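Local structure of carbohydrate binding family 6 (Clostridium thermocellum, 5A8C) at residues Thr149-Gln153 / Gly199-Thr203; Gly171-Met175 / Val187-Asn192; Ala206-Ala212 / Phe224-Phe230; Ala234-Glu238 / Asn266-Ala270. The protein probably releases alpha-L-arabinofuranosyl residues from arabinose-containing carbohydrates, as an alpha-L-arabinofuranosidase of glycoside hydrolase family 43 with a five-bladed beta-propeller fold. All coordinates share one frame; numbering follows the deposited sequence. Where two conformers were deposited one is given.

Contact 1 of 4, residues Thr149-Gln153 / Gly199-Thr203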
# COMPACT_ATOMS: atom_id res chain seq x y z
N THR A 149 15.59 12.68 7.67
CA THR A 149 16.35 11.54 7.26
C THR A 149 17.27 11.95 6.09
O THR A 149 16.82 12.56 5.13
CB THR A 149 15.42 10.43 6.81
OG1 THR A 149 14.62 10.03 7.94
CG2 THR A 149 16.18 9.25 6.24
N PRO A 150 18.54 11.59 6.14
CA PRO A 150 19.46 11.97 5.06
C PRO A 150 19.00 11.46 3.71
O PRO A 150 18.54 10.30 3.60
CB PRO A 150 20.80 11.35 5.50
CG PRO A 150 20.69 11.38 7.01
CD PRO A 150 19.25 10.94 7.24
N GLY A 151 19.04 12.36 2.72
CA GLY A 151 18.67 12.04 1.36
C GLY A 151 17.22 12.32 1.02
O GLY A 151 16.84 12.25 -0.15
N VAL A 152 16.40 12.64 2.01
CA VAL A 152 15.03 13.02 1.71
C VAL A 152 14.95 14.40 1.08
O VAL A 152 14.53 14.57 -0.08
CB VAL A 152 14.12 12.92 2.92
CG1 VAL A 152 12.75 13.46 2.63
CG2 VAL A 152 14.02 11.46 3.35
N GLN A 153 15.44 15.38 1.81
CA GLN A 153 15.46 16.76 1.32
C GLN A 153 16.71 16.93 0.48
O GLN A 153 17.67 16.25 0.74
CB GLN A 153 15.44 17.76 2.49
CG GLN A 153 14.16 17.63 3.30
CD GLN A 153 13.92 18.78 4.23
OE1 GLN A 153 13.52 19.87 3.81
NE2 GLN A 153 14.14 18.54 5.52
N GLY A 199 22.16 4.08 5.84
CA GLY A 199 22.58 5.02 4.81
C GLY A 199 21.54 6.08 4.57
O GLY A 199 20.66 6.35 5.39
N SER A 200 21.62 6.66 3.40
CA SER A 200 20.79 7.77 2.98
C SER A 200 19.70 7.30 1.99
O SER A 200 19.89 6.33 1.26
CB SER A 200 21.66 8.83 2.34
OG SER A 200 22.56 9.36 3.32
N ALA A 201 18.63 8.06 1.96
CA ALA A 201 17.62 7.86 0.91
C ALA A 201 18.21 8.34 -0.42
O ALA A 201 19.10 9.20 -0.48
CB ALA A 201 16.36 8.63 1.24
N MET A 202 17.69 7.75 -1.47
CA MET A 202 18.02 8.18 -2.79
C MET A 202 16.74 8.50 -3.55
O MET A 202 15.64 8.08 -3.17
CB MET A 202 18.96 7.27 -3.45
CG MET A 202 18.28 6.11 -3.88
SD MET A 202 19.19 4.84 -4.80
CE MET A 202 20.00 4.24 -3.39
N THR A 203 16.88 9.24 -4.64
CA THR A 203 15.76 9.66 -5.44
C THR A 203 15.52 8.75 -6.61
O THR A 203 16.44 8.18 -7.20
CB THR A 203 16.01 11.07 -5.99
OG1 THR A 203 17.10 11.17 -6.90
CG2 THR A 203 16.06 11.95 -4.80

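Contact 2 of 4, residues Gly171-Met175 / Val187-Asn192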
# COMPACT_ATOMS: atom_id res chain seq x y z
N GLY A 171 18.99 -10.21 0.55
CA GLY A 171 18.73 -9.91 1.93
C GLY A 171 18.66 -8.44 2.26
O GLY A 171 18.48 -8.12 3.45
N GLN A 172 18.70 -7.57 1.27
CA GLN A 172 18.57 -6.13 1.53
C GLN A 172 17.10 -5.73 1.43
O GLN A 172 16.47 -5.91 0.40
CB GLN A 172 19.40 -5.31 0.53
CG GLN A 172 19.37 -3.81 0.84
CD GLN A 172 19.97 -3.52 2.17
OE1 GLN A 172 21.21 -3.68 2.33
NE2 GLN A 172 19.18 -3.10 3.14
N ALA A 173 16.58 -5.16 2.51
CA ALA A 173 15.27 -4.52 2.51
C ALA A 173 15.39 -3.07 2.08
O ALA A 173 16.38 -2.37 2.39
CB ALA A 173 14.65 -4.59 3.90
N TYR A 174 14.36 -2.61 1.41
CA TYR A 174 14.21 -1.26 0.90
C TYR A 174 12.84 -0.74 1.23
O TYR A 174 11.87 -1.47 1.11
CB TYR A 174 14.36 -1.21 -0.61
CG TYR A 174 15.71 -1.68 -1.15
CD1 TYR A 174 15.93 -3.01 -1.47
CD2 TYR A 174 16.75 -0.78 -1.37
CE1 TYR A 174 17.11 -3.44 -2.00
CE2 TYR A 174 17.95 -1.22 -1.90
CZ TYR A 174 18.13 -2.54 -2.23
OH TYR A 174 19.34 -2.95 -2.76
N MET A 175 12.75 0.54 1.59
CA MET A 175 11.48 1.26 1.71
C MET A 175 11.41 2.32 0.62
O MET A 175 12.24 3.23 0.62
CB MET A 175 11.30 1.90 3.06
CG MET A 175 9.99 2.67 3.16
SD MET A 175 9.79 3.80 4.54
CE MET A 175 9.55 2.54 5.72
N VAL A 187 13.83 6.17 -1.95
CA VAL A 187 14.02 4.81 -1.49
C VAL A 187 15.20 4.79 -0.53
O VAL A 187 16.24 5.40 -0.78
CB VAL A 187 14.17 3.80 -2.65
CG1 VAL A 187 15.31 4.15 -3.61
CG2 VAL A 187 14.30 2.39 -2.15
N ILE A 188 15.05 4.09 0.58
CA ILE A 188 16.10 3.97 1.58
C ILE A 188 16.25 2.51 1.99
O ILE A 188 15.26 1.77 2.07
CB ILE A 188 15.84 4.87 2.79
CG1 ILE A 188 17.10 5.03 3.69
CG2 ILE A 188 14.62 4.43 3.60
CD1 ILE A 188 16.99 6.18 4.66
N LYS A 189 17.47 2.07 2.24
CA LYS A 189 17.69 0.77 2.82
C LYS A 189 17.24 0.69 4.26
O LYS A 189 17.42 1.63 5.03
CB LYS A 189 19.18 0.41 2.72
CG LYS A 189 19.62 0.21 1.32
CD LYS A 189 21.11 -0.17 1.24
CE LYS A 189 22.12 0.86 1.79
NZ LYS A 189 22.13 2.17 1.07
N LEU A 190 16.65 -0.46 4.62
CA LEU A 190 16.38 -0.80 6.01
C LEU A 190 17.34 -1.84 6.49
O LEU A 190 17.77 -2.72 5.73
CB LEU A 190 14.94 -1.30 6.20
CG LEU A 190 13.81 -0.40 5.70
CD1 LEU A 190 12.48 -1.01 6.05
CD2 LEU A 190 13.96 1.01 6.21
N GLY A 191 17.68 -1.79 7.78
CA GLY A 191 18.46 -2.85 8.36
C GLY A 191 17.71 -4.16 8.40
O GLY A 191 16.47 -4.22 8.28
N ASN A 192 18.46 -5.25 8.62
CA ASN A 192 17.82 -6.57 8.67
C ASN A 192 16.81 -6.66 9.82
O ASN A 192 15.89 -7.48 9.72
CB ASN A 192 18.85 -7.68 8.81
CG ASN A 192 19.66 -7.92 7.52
OD1 ASN A 192 19.35 -7.35 6.46
ND2 ASN A 192 20.66 -8.75 7.61
O HOH W 1 17.66 -5.46 5.22

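Contact 3 of 4, residues Ala206-Ala212 / Phe224-Phe230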
# COMPACT_ATOMS: atom_id res chain seq x y z
N ALA A 206 9.37 8.67 -11.71
CA ALA A 206 8.39 7.91 -12.50
C ALA A 206 7.40 8.89 -13.08
O ALA A 206 6.98 9.82 -12.41
CB ALA A 206 7.62 6.88 -11.64
N PRO A 207 6.95 8.67 -14.33
CA PRO A 207 6.08 9.63 -14.96
C PRO A 207 4.80 9.85 -14.15
O PRO A 207 4.08 8.91 -13.81
CB PRO A 207 5.77 8.98 -16.31
CG PRO A 207 6.85 8.04 -16.57
CD PRO A 207 7.33 7.57 -15.26
N ARG A 208 4.50 11.10 -13.85
CA ARG A 208 3.26 11.48 -13.24
C ARG A 208 3.06 10.86 -11.84
O ARG A 208 1.93 10.67 -11.39
CB ARG A 208 2.07 11.21 -14.19
CG ARG A 208 2.18 12.08 -15.45
CD ARG A 208 1.33 11.59 -16.62
NE ARG A 208 1.81 10.32 -17.15
CZ ARG A 208 1.25 9.14 -16.88
NH1 ARG A 208 0.19 9.03 -16.08
NH2 ARG A 208 1.83 8.08 -17.39
N PHE A 209 4.14 10.52 -11.16
CA PHE A 209 4.01 9.88 -9.86
C PHE A 209 3.22 10.75 -8.89
O PHE A 209 3.52 11.96 -8.72
CB PHE A 209 5.43 9.64 -9.25
CG PHE A 209 5.40 9.06 -7.88
CD1 PHE A 209 5.06 7.72 -7.68
CD2 PHE A 209 5.66 9.83 -6.77
CE1 PHE A 209 5.02 7.17 -6.41
CE2 PHE A 209 5.63 9.29 -5.51
CZ PHE A 209 5.28 7.97 -5.32
N PHE A 210 2.28 10.11 -8.18
CA PHE A 210 1.43 10.82 -7.23
C PHE A 210 1.50 10.24 -5.84
O PHE A 210 1.69 10.98 -4.88
CB PHE A 210 -0.02 10.86 -7.78
CG PHE A 210 -0.94 11.80 -7.10
CD1 PHE A 210 -0.77 13.19 -7.19
CD2 PHE A 210 -2.04 11.32 -6.40
CE1 PHE A 210 -1.69 14.07 -6.62
CE2 PHE A 210 -2.96 12.19 -5.79
CZ PHE A 210 -2.78 13.54 -5.93
N GLU A 211 1.26 8.93 -5.71
CA GLU A 211 1.36 8.33 -4.37
C GLU A 211 1.43 6.79 -4.56
O GLU A 211 1.56 6.32 -5.69
CB GLU A 211 0.21 8.82 -3.45
CG GLU A 211 -1.10 8.44 -4.01
CD GLU A 211 -2.35 9.24 -3.44
OE1 GLU A 211 -2.33 9.92 -2.37
OE2 GLU A 211 -3.41 8.95 -4.05
N ALA A 212 1.39 6.06 -3.45
CA ALA A 212 1.22 4.60 -3.53
C ALA A 212 2.41 3.83 -4.08
O ALA A 212 2.22 2.75 -4.65
CB ALA A 212 -0.09 4.19 -4.21
N PHE A 224 8.28 -1.33 -10.27
CA PHE A 224 7.90 -0.19 -9.46
C PHE A 224 6.53 0.25 -9.95
O PHE A 224 6.37 0.69 -11.08
CB PHE A 224 8.90 0.96 -9.61
CG PHE A 224 8.49 2.15 -8.78
CD1 PHE A 224 8.88 2.21 -7.44
CD2 PHE A 224 7.71 3.16 -9.28
CE1 PHE A 224 8.49 3.29 -6.67
CE2 PHE A 224 7.30 4.21 -8.47
CZ PHE A 224 7.70 4.26 -7.17
N SER A 225 5.52 0.06 -9.10
CA SER A 225 4.14 0.44 -9.43
C SER A 225 3.68 1.56 -8.50
O SER A 225 4.25 1.75 -7.41
CB SER A 225 3.22 -0.77 -9.44
OG SER A 225 3.20 -1.43 -8.19
N TYR A 226 2.69 2.31 -8.93
CA TYR A 226 2.35 3.53 -8.24
C TYR A 226 1.02 4.06 -8.74
O TYR A 226 0.54 3.65 -9.83
CB TYR A 226 3.42 4.59 -8.45
CG TYR A 226 3.66 5.00 -9.88
CD1 TYR A 226 4.44 4.24 -10.74
CD2 TYR A 226 3.09 6.15 -10.39
CE1 TYR A 226 4.66 4.62 -12.04
CE2 TYR A 226 3.30 6.56 -11.70
CZ TYR A 226 4.10 5.79 -12.54
OH TYR A 226 4.40 6.19 -13.83
N ALA A 227 0.43 4.98 -8.00
CA ALA A 227 -0.72 5.73 -8.45
C ALA A 227 -0.26 7.01 -9.14
O ALA A 227 0.55 7.77 -8.57
CB ALA A 227 -1.66 6.04 -7.30
N SER A 228 -0.78 7.23 -10.33
CA SER A 228 -0.43 8.46 -11.11
C SER A 228 -1.30 9.61 -10.68
O SER A 228 -2.30 9.48 -9.96
CB SER A 228 -0.49 8.19 -12.59
OG SER A 228 -1.79 7.88 -12.98
N ASP A 229 -0.88 10.81 -11.15
CA ASP A 229 -1.57 12.03 -10.80
C ASP A 229 -2.86 12.20 -11.64
O ASP A 229 -3.29 11.30 -12.33
CB ASP A 229 -0.59 13.17 -10.86
CG ASP A 229 -0.08 13.50 -12.26
OD1 ASP A 229 -0.77 13.19 -13.25
OD2 ASP A 229 1.05 14.07 -12.32
N PHE A 230 -3.45 13.37 -11.51
CA PHE A 230 -4.72 13.70 -12.16
C PHE A 230 -4.51 14.58 -13.42
O PHE A 230 -5.41 15.24 -13.88
CB PHE A 230 -5.69 14.30 -11.15
CG PHE A 230 -6.21 13.26 -10.14
CD1 PHE A 230 -5.44 12.88 -9.06
CD2 PHE A 230 -7.42 12.63 -10.31
CE1 PHE A 230 -5.90 11.91 -8.15
CE2 PHE A 230 -7.88 11.68 -9.41
CZ PHE A 230 -7.12 11.32 -8.32
O HOH W 2 -1.37 10.77 -14.69
O HOH W 3 2.77 14.22 -10.21

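Contact 4 of 4, residues Ala234-Glu238 / Asn266-Ala270. With CA (calcium ion), chain B.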
# COMPACT_ATOMS: atom_id res chain seq x y z
N ALA A 234 -8.08 10.76 -14.59
CA ALA A 234 -8.07 10.31 -13.21
C ALA A 234 -6.89 9.38 -12.93
O ALA A 234 -6.35 8.72 -13.82
CB ALA A 234 -9.38 9.64 -12.90
N SER A 235 -6.51 9.28 -11.66
CA SER A 235 -5.38 8.47 -11.24
C SER A 235 -5.53 7.00 -11.66
O SER A 235 -6.58 6.39 -11.43
CB SER A 235 -5.27 8.56 -9.73
OG SER A 235 -4.21 7.77 -9.21
N LYS A 236 -4.47 6.45 -12.21
CA LYS A 236 -4.37 5.04 -12.58
C LYS A 236 -3.22 4.40 -11.84
O LYS A 236 -2.26 5.11 -11.46
CB LYS A 236 -4.26 4.85 -14.07
CG LYS A 236 -5.45 5.36 -14.86
CD LYS A 236 -5.42 5.09 -16.33
CE LYS A 236 -6.65 5.61 -17.06
NZ LYS A 236 -6.61 5.35 -18.52
N ILE A 237 -3.22 3.10 -11.71
CA ILE A 237 -2.06 2.36 -11.21
C ILE A 237 -1.19 2.04 -12.42
O ILE A 237 -1.64 1.34 -13.34
CB ILE A 237 -2.45 1.09 -10.45
CG1 ILE A 237 -3.46 1.35 -9.36
CG2 ILE A 237 -1.18 0.41 -9.93
CD1 ILE A 237 -3.09 2.43 -8.33
N GLU A 238 0.00 2.61 -12.42
CA GLU A 238 0.94 2.50 -13.53
C GLU A 238 2.23 1.91 -13.03
O GLU A 238 2.40 1.68 -11.83
CB GLU A 238 1.11 3.84 -14.22
CG GLU A 238 -0.26 4.48 -14.50
CD GLU A 238 -0.29 5.67 -15.44
OE1 GLU A 238 0.52 5.70 -16.40
OE2 GLU A 238 -1.14 6.54 -15.28
N ASN A 266 -9.16 8.78 -5.62
CA ASN A 266 -7.90 8.10 -5.51
C ASN A 266 -7.99 6.60 -5.71
O ASN A 266 -9.04 5.95 -5.57
CB ASN A 266 -7.14 8.50 -4.25
CG ASN A 266 -7.94 8.33 -2.98
OD1 ASN A 266 -8.79 7.42 -2.87
ND2 ASN A 266 -7.74 9.23 -2.04
N ASN A 267 -6.83 6.04 -6.03
CA ASN A 267 -6.66 4.67 -6.53
C ASN A 267 -5.39 4.13 -5.87
O ASN A 267 -4.36 4.83 -5.96
CB ASN A 267 -6.56 4.75 -8.06
CG ASN A 267 -6.78 3.47 -8.83
OD1 ASN A 267 -6.92 2.37 -8.29
ND2 ASN A 267 -6.83 3.62 -10.16
N HIS A 268 -5.43 3.01 -5.15
CA HIS A 268 -4.28 2.57 -4.37
C HIS A 268 -4.28 1.05 -4.31
O HIS A 268 -5.31 0.44 -4.10
CB HIS A 268 -4.36 3.13 -2.96
CG HIS A 268 -3.06 3.11 -2.18
ND1 HIS A 268 -2.47 4.27 -1.74
CD2 HIS A 268 -2.25 2.10 -1.74
CE1 HIS A 268 -1.36 3.93 -1.08
NE2 HIS A 268 -1.18 2.64 -1.09
N HIS A 269 -3.14 0.45 -4.52
CA HIS A 269 -3.06 -0.99 -4.74
C HIS A 269 -1.90 -1.68 -4.03
O HIS A 269 -0.93 -1.04 -3.55
CB HIS A 269 -2.76 -1.15 -6.30
CG HIS A 269 -1.37 -0.74 -6.63
ND1 HIS A 269 -0.87 0.50 -6.31
CD2 HIS A 269 -0.32 -1.52 -7.02
CE1 HIS A 269 0.44 0.47 -6.53
NE2 HIS A 269 0.80 -0.73 -7.02
N ALA A 270 -1.94 -3.00 -4.11
CA ALA A 270 -0.78 -3.86 -3.82
C ALA A 270 -0.86 -5.03 -4.80
O ALA A 270 -1.93 -5.44 -5.23
CB ALA A 270 -0.70 -4.33 -2.40
CA CA B . 0.73 1.20 -0.40
O HOH W 4 -4.81 8.18 -6.45
O HOH W 5 0.91 0.94 -2.85
O HOH W 6 1.60 2.56 1.47
O HOH W 7 -0.84 0.80 1.41
O HOH W 8 2.54 2.65 -1.14
O HOH W 9 2.55 -0.19 0.26

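Contact 1 of 4, residues Thr149-Gln153 / Gly199-Thr203
P150 and A201 are tied by the single hydrogen bond between loop 149-153 and segment 199-203, a backbone bond from A201 N to P150 O of 2.8 Å. It is close to straight, with 164° at the hydrogen, although the donor stands somewhat off the plane of the P150 carbonyl. The next residue, M202, bonds strand 185-190 instead.

Weaker backbone contacts support this bond. G151 CA approaches A201 O to 3.4 Å with 148° at the hydrogen, and S200 CA lies 3.4 Å from P150 O in a more bent arrangement.

Among side chains, the A201 methyl group is directed at the loop, and V152 CG2 approaches A201 CB at 4.2 Å; the P150 carbonyl oxygen also packs against this methyl. In one of its two conformers S200 holds OG beside its own backbone N and opposite the carbonyl carbon (chi1 -65°), which brings S200 OG to 3.4 Å from P150 CB.

Within the loop, V152 N bonds back to T149 O at 3.1 Å, closing a type II beta turn with G151 at its third position, while V152 O receives R186 NE. The chemistry is therefore mainly that of backbone: one hydrogen bond and two C-H...O contacts dock a loop on the flank of a strand without making it a further strand, with little apolar contact beyond A201 CB and V152 CG2.

Contact 2 of 4, residues Gly171-Met175 / Val187-Asn192
M175 and I188 pair through a hydrogen bond in each direction between 171-175 and 187-192. M175 N to I188 O measures 2.8 Å and is nearly straight at 173°; the return bond, I188 N to M175 O, is 2.9 Å. Y174 and K189 follow as a non-hydrogen-bonded antiparallel pair, in a hairpin built from strands 173-178 and 185-190.

Beyond them the pairing changes character. L190 N still reaches A173 O at 2.9 Å, but from 51° above the carbonyl plane. The same oxygen also accepts Q172 NE2 at 3.0 Å, and here the bond lies nearly in the Q172 amide plane. A water bridges this end: it accepts from A173 N at 2.9 Å and lies against L190 O and N192 OD1.

Side-chain packing on the Y174 and K189 face is layered. With CG set opposite its backbone N (chi1 -176°) and a bend at the next bond, Q172 lays CG over the rim of one face of the Y174 ring, 3.5 Å above its plane. K189 runs alongside the tyrosine, K189 CG meeting Y174 CE2 at 3.9 Å, and its CD lies against the Q172 amide.

The other face is apolar: M175 CB meets I188 CG2 at 4.2 Å and also touches L190 CD2, while V165 of strand 164-167 touches M175 and L190. Reciprocal bonds at M175 thus give way, at A173, to one L190 N bond plus a water bridge, with Q172 adding a second donor to A173 O from its own segment.

Contact 3 of 4, residues Ala206-Ala212 / Phe224-Phe230
A206, F209, F224 and Y226 make the apolar centre. The A206 methyl lies over one face of the Y226 ring, 4.1 Å from CB to centroid and 25° off the normal. At the edge of the F209 ring, its CD1 meets Y226 CB at 3.6 Å, while F209 CE1 lies 4.0 Å from F224 CZ, at the edge of the F224 ring. Further along, F230 turns its edge to the face of F210, a T-shaped pair with centroids 5.5 Å apart and planes at 77°.

Y226 CG sits between its backbone N and carbonyl carbon (chi1 61°), which carries the ring to A206 and lets OH donate to P207 O at 2.7 Å, on a lone pair in the carbonyl plane. A227 O accepts F210 N at 2.9 Å and E211 N at 3.2 Å, and A227 N returns a bond to E211 O. At the polar rim R208 O takes D229 N. A water accepting from R208 NH1 at 2.7 Å also lies within hydrogen-bonding distance of D229 OD1, which S231 OG bonds too; R208 NH2 forms a salt bridge with E238.

F210 and E211 both face A227, a classic beta bulge, where the chain turns a corner at E211. Here, at a propeller pocket, E211 OE1 hydrogen-bonds a Tris molecule, probably from the crystallisation liquor.

Contact 4 of 4, residues Ala234-Glu238 / Asn266-Ala270
I237 plants a methyl group almost squarely on the ring of H269: CG2 lies 3.5 Å from the ring centroid, only 7° off the normal. The other branch of the same side chain reaches the rim, with I237 CD1 3.6 Å from H269 ND1. That nitrogen is buried and has no polar partner in the model, whereas NE2 of the same ring bonds S225 OG. A chi1 of 72° places H269 CG between its backbone N and carbonyl carbon, swinging the ring toward I237.

The polar part lies beside N267. Its ND2 donates to S235 O at 3.1 Å, almost straight (177°) and in its own amide plane, yet from above the carbonyl plane; Q258 NE2 is a second donor to this oxygen. One water joins the two segments here, donating to S235 OG at 2.9 Å and accepting from N267 N at 3.0 Å; S235 OG is also hydrogen-bonded to S228 O.

In the five-bladed propeller of this family 43 enzyme, I237 starts a strand of what is probably one blade, and 266-270 leads into strand 270-274, which pairs with 277-284 (A270 with V281). H268, between N267 and H269, faces away from I237 to the calcium ion, which H268 NE2 binds at 2.5 Å. Five waters and one further atom complete seven ligands. One of these waters donates to H269 O at 2.8 Å, which makes that carbonyl a second-shell group.

In the fold
Contacts 1 and 2 share a sheet: M202 N reaches V187 O at 2.8 Å, and I188 of contact 2 packs on T149, G199 and A201. Contact 2 is nested within the chain loop that contact 1 closes. Contacts 3 and 4 form a second pair, centres about 8 Å apart, fastened where S228 O meets S235 OG at 2.7 Å. This pair borders the pocket: E211 and H268 both bond the Tris molecule, and the A212 side chain is about 5 Å from the calcium ion. By comparison, the M175 side chain in contact 2 is about 10 Å from the calcium ion, and contacts 1 and 4 lie about 25 Å apart between centres.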